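Local coordinates for putative uncharacterized protein (Coprinopsis cinerea, PDB 3W9A), which is the catalytic domain of a family 131 glycoside hydrolase with a beta-jelly-roll fold, and probably cleaves beta-glucans, at residues N158-L172 with L181-T194. Numbering follows the deposited sequence.
Sequences NFAYDIDFTAKTVGL and LVKVVQNVPANTFT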
loop_
_atom_site.group_PDB
_atom_site.type_symbol
_atom_site.label_atom_id
_atom_site.label_comp_id
_atom_site.label_asym_id
_atom_site.label_seq_id
_atom_site.Cartn_x
_atom_site.Cartn_y
_atom_site.Cartn_z
ATOM N N ASN A 158 -7.414 5.590 4.916
ATOM C CA ASN A 158 -7.772 5.414 3.518
ATOM C C ASN A 158 -7.005 6.410 2.719
ATOM O O ASN A 158 -6.912 7.573 3.111
ATOM C CB ASN A 158 -9.262 5.663 3.277
ATOM C CG ASN A 158 -10.144 4.902 4.233
ATOM O OD1 ASN A 158 -11.022 5.485 4.913
ATOM N ND2 ASN A 158 -9.945 3.593 4.291
ATOM N N PHE A 159 -6.468 5.971 1.590
ATOM C CA PHE A 159 -5.776 6.863 0.675
ATOM C C PHE A 159 -6.118 6.581 -0.761
ATOM O O PHE A 159 -6.449 5.438 -1.143
ATOM C CB PHE A 159 -4.272 6.724 0.801
ATOM C CG PHE A 159 -3.726 7.093 2.155
ATOM C CD1 PHE A 159 -3.517 8.424 2.494
ATOM C CD2 PHE A 159 -3.402 6.120 3.075
ATOM C CE1 PHE A 159 -2.985 8.778 3.728
ATOM C CE2 PHE A 159 -2.877 6.453 4.312
ATOM C CZ PHE A 159 -2.655 7.788 4.636
ATOM N N ALA A 160 -6.010 7.631 -1.561
ATOM C CA ALA A 160 -5.789 7.471 -2.981
ATOM C C ALA A 160 -4.753 8.477 -3.486
ATOM O O ALA A 160 -4.800 9.687 -3.175
ATOM C CB ALA A 160 -7.094 7.558 -3.756
ATOM N N TYR A 161 -3.783 7.957 -4.243
ATOM C CA TYR A 161 -2.865 8.779 -4.991
ATOM C C TYR A 161 -3.566 9.186 -6.296
ATOM O O TYR A 161 -3.959 8.354 -7.097
ATOM C CB TYR A 161 -1.569 8.030 -5.314
ATOM C CG TYR A 161 -0.777 7.461 -4.149
ATOM C CD1 TYR A 161 -0.899 7.966 -2.848
ATOM C CD2 TYR A 161 0.130 6.434 -4.362
ATOM C CE1 TYR A 161 -0.149 7.450 -1.799
ATOM C CE2 TYR A 161 0.897 5.925 -3.332
ATOM C CZ TYR A 161 0.757 6.425 -2.047
ATOM O OH TYR A 161 1.523 5.889 -1.025
ATOM N N ASP A 162 -3.733 10.486 -6.480
ATOM C CA ASP A 162 -4.372 11.068 -7.650
ATOM C C ASP A 162 -3.229 11.426 -8.570
ATOM O O ASP A 162 -2.609 12.478 -8.391
ATOM C CB ASP A 162 -5.122 12.324 -7.179
ATOM C CG ASP A 162 -5.802 13.088 -8.297
ATOM O OD1 ASP A 162 -5.363 13.022 -9.463
ATOM O OD2 ASP A 162 -6.807 13.769 -7.973
ATOM N N ILE A 163 -2.914 10.534 -9.513
ATOM C CA ILE A 163 -1.718 10.680 -10.335
ATOM C C ILE A 163 -2.124 11.109 -11.745
ATOM O O ILE A 163 -2.930 10.440 -12.404
ATOM C CB ILE A 163 -0.878 9.381 -10.390
ATOM C CG1 ILE A 163 -0.524 8.916 -8.965
ATOM C CG2 ILE A 163 0.397 9.608 -11.180
ATOM C CD1 ILE A 163 0.118 7.544 -8.884
ATOM N N ASP A 164 -1.605 12.261 -12.165
ATOM C CA ASP A 164 -1.764 12.744 -13.539
ATOM C C ASP A 164 -0.462 12.423 -14.249
ATOM O O ASP A 164 0.544 13.113 -14.064
ATOM C CB ASP A 164 -2.032 14.247 -13.542
ATOM C CG ASP A 164 -2.361 14.792 -14.926
ATOM O OD1 ASP A 164 -3.033 15.837 -14.985
ATOM O OD2 ASP A 164 -1.949 14.204 -15.944
ATOM N N PHE A 165 -0.472 11.349 -15.037
ATOM C CA PHE A 165 0.731 10.873 -15.710
ATOM C C PHE A 165 1.105 11.740 -16.932
ATOM O O PHE A 165 2.215 11.668 -17.412
ATOM C CB PHE A 165 0.569 9.385 -16.102
ATOM C CG PHE A 165 0.536 8.460 -14.921
ATOM C CD1 PHE A 165 1.716 8.076 -14.295
ATOM C CD2 PHE A 165 -0.662 7.991 -14.409
ATOM C CE1 PHE A 165 1.704 7.225 -13.196
ATOM C CE2 PHE A 165 -0.680 7.149 -13.311
ATOM C CZ PHE A 165 0.506 6.761 -12.700
ATOM N N THR A 166 0.173 12.561 -17.408
ATOM C CA THR A 166 0.405 13.453 -18.545
ATOM C C THR A 166 1.089 14.758 -18.077
ATOM O O THR A 166 2.147 15.129 -18.572
ATOM C CB THR A 166 -0.937 13.761 -19.225
ATOM O OG1 THR A 166 -1.627 12.522 -19.480
ATOM C CG2 THR A 166 -0.734 14.554 -20.516
ATOM N N ALA A 167 0.495 15.434 -17.107
ATOM C CA ALA A 167 1.097 16.643 -16.539
ATOM C C ALA A 167 2.267 16.326 -15.611
ATOM O O ALA A 167 3.043 17.210 -15.255
ATOM C CB ALA A 167 0.044 17.458 -15.806
ATOM N N LYS A 168 2.406 15.061 -15.219
ATOM C CA LYS A 168 3.472 14.625 -14.302
ATOM C C LYS A 168 3.304 15.261 -12.920
ATOM O O LYS A 168 4.225 15.851 -12.355
ATOM C CB LYS A 168 4.869 14.850 -14.910
ATOM C CG LYS A 168 5.200 13.847 -16.013
ATOM C CD LYS A 168 6.368 14.275 -16.885
ATOM C CE LYS A 168 7.686 14.351 -16.122
ATOM N NZ LYS A 168 8.270 13.006 -15.855
ATOM N N THR A 169 2.096 15.125 -12.383
ATOM C CA THR A 169 1.786 15.567 -11.030
ATOM C C THR A 169 1.033 14.494 -10.237
ATOM O O THR A 169 0.371 13.618 -10.804
ATOM C CB THR A 169 0.924 16.842 -11.015
ATOM O OG1 THR A 169 -0.383 16.563 -11.553
ATOM C CG2 THR A 169 1.600 17.975 -11.790
ATOM N N VAL A 170 1.115 14.623 -8.917
ATOM C CA VAL A 170 0.414 13.748 -7.984
ATOM C C VAL A 170 -0.191 14.532 -6.791
ATOM O O VAL A 170 0.464 15.375 -6.172
ATOM C CB VAL A 170 1.335 12.620 -7.481
ATOM C CG1 VAL A 170 2.555 13.176 -6.766
ATOM C CG2 VAL A 170 0.574 11.675 -6.575
ATOM N N GLY A 171 -1.458 14.265 -6.514
ATOM C CA GLY A 171 -2.133 14.762 -5.323
ATOM C C GLY A 171 -2.518 13.611 -4.425
ATOM O O GLY A 171 -2.222 12.437 -4.726
ATOM N N LEU A 172 -3.184 13.931 -3.317
ATOM C CA LEU A 172 -3.551 12.926 -2.331
ATOM C C LEU A 172 -5.006 13.078 -1.869
ATOM O O LEU A 172 -5.448 14.190 -1.505
ATOM C CB LEU A 172 -2.621 13.022 -1.127
ATOM C CG LEU A 172 -2.864 11.988 -0.034
ATOM C CD1 LEU A 172 -2.427 10.609 -0.530
ATOM C CD2 LEU A 172 -2.153 12.382 1.262
ATOM N N LEU A 181 -13.305 9.697 0.968
ATOM C CA LEU A 181 -12.072 10.378 0.633
ATOM C C LEU A 181 -12.322 11.855 0.303
ATOM O O LEU A 181 -13.274 12.202 -0.398
ATOM C CB LEU A 181 -11.396 9.695 -0.568
ATOM C CG LEU A 181 -10.897 8.262 -0.340
ATOM C CD1 LEU A 181 -10.535 7.587 -1.660
ATOM C CD2 LEU A 181 -9.710 8.260 0.612
ATOM N N VAL A 182 -11.452 12.703 0.837
ATOM C CA VAL A 182 -11.415 14.121 0.510
ATOM C C VAL A 182 -10.013 14.376 -0.018
ATOM O O VAL A 182 -9.049 13.730 0.434
ATOM C CB VAL A 182 -11.725 14.995 1.754
ATOM C CG1 VAL A 182 -11.649 16.484 1.435
ATOM C CG2 VAL A 182 -13.105 14.664 2.302
ATOM N N LYS A 183 -9.897 15.286 -0.986
ATOM C CA LYS A 183 -8.599 15.660 -1.537
ATOM C C LYS A 183 -7.868 16.609 -0.572
ATOM O O LYS A 183 -8.217 17.779 -0.449
ATOM C CB LYS A 183 -8.743 16.287 -2.927
ATOM C CG LYS A 183 -7.419 16.399 -3.669
ATOM C CD LYS A 183 -7.587 16.731 -5.148
ATOM C CE LYS A 183 -6.258 16.622 -5.898
ATOM N NZ LYS A 183 -6.398 16.604 -7.386
ATOM N N VAL A 184 -6.854 16.089 0.109
ATOM C CA VAL A 184 -6.143 16.832 1.165
ATOM C C VAL A 184 -4.863 17.490 0.656
ATOM O O VAL A 184 -4.359 18.447 1.255
ATOM C CB VAL A 184 -5.818 15.918 2.372
ATOM C CG1 VAL A 184 -7.084 15.627 3.163
ATOM C CG2 VAL A 184 -5.156 14.615 1.920
ATOM N N VAL A 185 -4.329 16.991 -0.453
ATOM C CA VAL A 185 -3.198 17.649 -1.098
ATOM C C VAL A 185 -3.457 17.783 -2.600
ATOM O O VAL A 185 -3.618 16.787 -3.314
ATOM C CB VAL A 185 -1.846 16.933 -0.839
ATOM C CG1 VAL A 185 -0.701 17.732 -1.456
ATOM C CG2 VAL A 185 -1.600 16.733 0.658
ATOM N N GLN A 186 -3.486 19.034 -3.058
ATOM C CA GLN A 186 -3.591 19.346 -4.475
ATOM C C GLN A 186 -2.355 18.841 -5.165
ATOM O O GLN A 186 -1.305 18.719 -4.538
ATOM C CB GLN A 186 -3.702 20.856 -4.694
ATOM C CG GLN A 186 -5.000 21.460 -4.207
ATOM C CD GLN A 186 -6.200 20.791 -4.823
ATOM O OE1 GLN A 186 -6.291 20.667 -6.047
ATOM N NE2 GLN A 186 -7.122 20.334 -3.985
ATOM N N ASN A 187 -2.468 18.592 -6.467
ATOM C CA ASN A 187 -1.387 17.936 -7.215
ATOM C C ASN A 187 -0.118 18.776 -7.229
ATOM O O ASN A 187 -0.180 19.995 -7.372
ATOM C CB ASN A 187 -1.827 17.589 -8.642
ATOM C CG ASN A 187 -2.531 16.248 -8.729
ATOM O OD1 ASN A 187 -2.170 15.391 -9.537
ATOM N ND2 ASN A 187 -3.515 16.050 -7.893
ATOM N N VAL A 188 1.023 18.111 -7.053
ATOM C CA VAL A 188 2.339 18.756 -7.035
ATOM C C VAL A 188 3.246 18.044 -8.034
ATOM O O VAL A 188 3.035 16.860 -8.314
ATOM C CB VAL A 188 2.989 18.713 -5.624
ATOM C CG1 VAL A 188 2.045 19.286 -4.573
ATOM C CG2 VAL A 188 3.409 17.300 -5.235
ATOM N N PRO A 189 4.252 18.748 -8.579
ATOM C CA PRO A 189 5.096 18.084 -9.574
ATOM C C PRO A 189 5.901 16.904 -9.042
ATOM O O PRO A 189 6.404 16.936 -7.926
ATOM C CB PRO A 189 6.032 19.206 -10.051
ATOM C CG PRO A 189 5.250 20.462 -9.837
ATOM C CD PRO A 189 4.468 20.213 -8.571
ATOM N N ALA A 190 5.998 15.859 -9.854
ATOM C CA ALA A 190 6.879 14.741 -9.560
ATOM C C ALA A 190 7.142 13.992 -10.840
ATOM O O ALA A 190 6.361 14.082 -11.793
ATOM C CB ALA A 190 6.250 13.814 -8.524
ATOM N N ASN A 191 8.233 13.234 -10.861
ATOM C CA ASN A 191 8.519 12.375 -11.999
ATOM C C ASN A 191 7.679 11.102 -11.868
ATOM O O ASN A 191 8.070 10.148 -11.202
ATOM C CB ASN A 191 10.010 12.070 -12.100
ATOM C CG ASN A 191 10.344 11.195 -13.301
ATOM O OD1 ASN A 191 9.461 10.785 -14.067
ATOM N ND2 ASN A 191 11.618 10.902 -13.467
ATOM N N THR A 192 6.512 11.116 -12.506
ATOM C CA THR A 192 5.493 10.089 -12.308
ATOM C C THR A 192 5.665 8.846 -13.177
ATOM O O THR A 192 4.724 8.069 -13.321
ATOM C CB THR A 192 4.101 10.668 -12.614
ATOM O OG1 THR A 192 4.125 11.271 -13.916
ATOM C CG2 THR A 192 3.716 11.706 -11.570
ATOM N N PHE A 193 6.844 8.648 -13.764
ATOM C CA PHE A 193 7.023 7.510 -14.629
ATOM C C PHE A 193 6.823 6.221 -13.847
ATOM O O PHE A 193 7.407 6.020 -12.785
ATOM C CB PHE A 193 8.398 7.462 -15.305
ATOM C CG PHE A 193 8.608 6.182 -16.075
ATOM C CD1 PHE A 193 7.994 6.002 -17.304
ATOM C CD2 PHE A 193 9.343 5.134 -15.537
ATOM C CE1 PHE A 193 8.148 4.821 -18.006
ATOM C CE2 PHE A 193 9.499 3.951 -16.234
ATOM C CZ PHE A 193 8.904 3.798 -17.472
ATOM N N THR A 194 5.978 5.357 -14.386
ATOM C CA THR A 194 5.908 3.980 -13.925
ATOM C C THR A 194 5.937 3.047 -15.125
ATOM O O THR A 194 5.410 3.385 -16.187
ATOM C CB THR A 194 4.648 3.736 -13.085
ATOM O OG1 THR A 194 4.496 2.348 -12.854
ATOM C CG2 THR A 194 3.400 4.234 -13.800
HETATM O O HOH W 1 4.185 9.766 -16.077
HETATM O O HOH W 2 9.066 10.826 -16.768
#
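L172 packs its CD2 methyl against CG2 of V184, 3.8 Å away, while its CB meets CB of V185, where an edge strand, 182-189, joins one antiparallel sheet of the GH131 beta-jelly roll. Strand 169-176 runs between strand 157-164 and this one, which turns a corner at V185. There a classic beta bulge sets V184 and V185 opposite L172: L172 O accepts from both amides, V185 N lying in the carbonyl plane on a lone pair, and L172 N returns a bond to V185 O. Past the bulge, V170 and V188 exchange backbone bonds, and A190 N reaches K168 O almost straight (177°). V170 CG1 rests 4.1 Å from A190 CB, on the face where A141 of strand 136-141, in the other sheet, touches V170 and V188, and W139 touches V170 and L172.

K183, its side chain extended with CG anti to the backbone N (chi1 -167°), reaches D162 of strand 157-164 in a salt bridge. NZ stands 2.9 Å from D162 OD2, 62° out of the carboxylate plane; W173 NE1 also binds this oxygen, which should help fix the carboxylate.

Past strand 182-189, beside the 164-169 turn, T192 CG2 lies 3.9 Å from I163 CG2, the methyl that sits over the centre of the F165 ring. T192 O meets that ring at its edge, 3.1 Å from F165 CE1, and one water joins F165 O to T192 OG1.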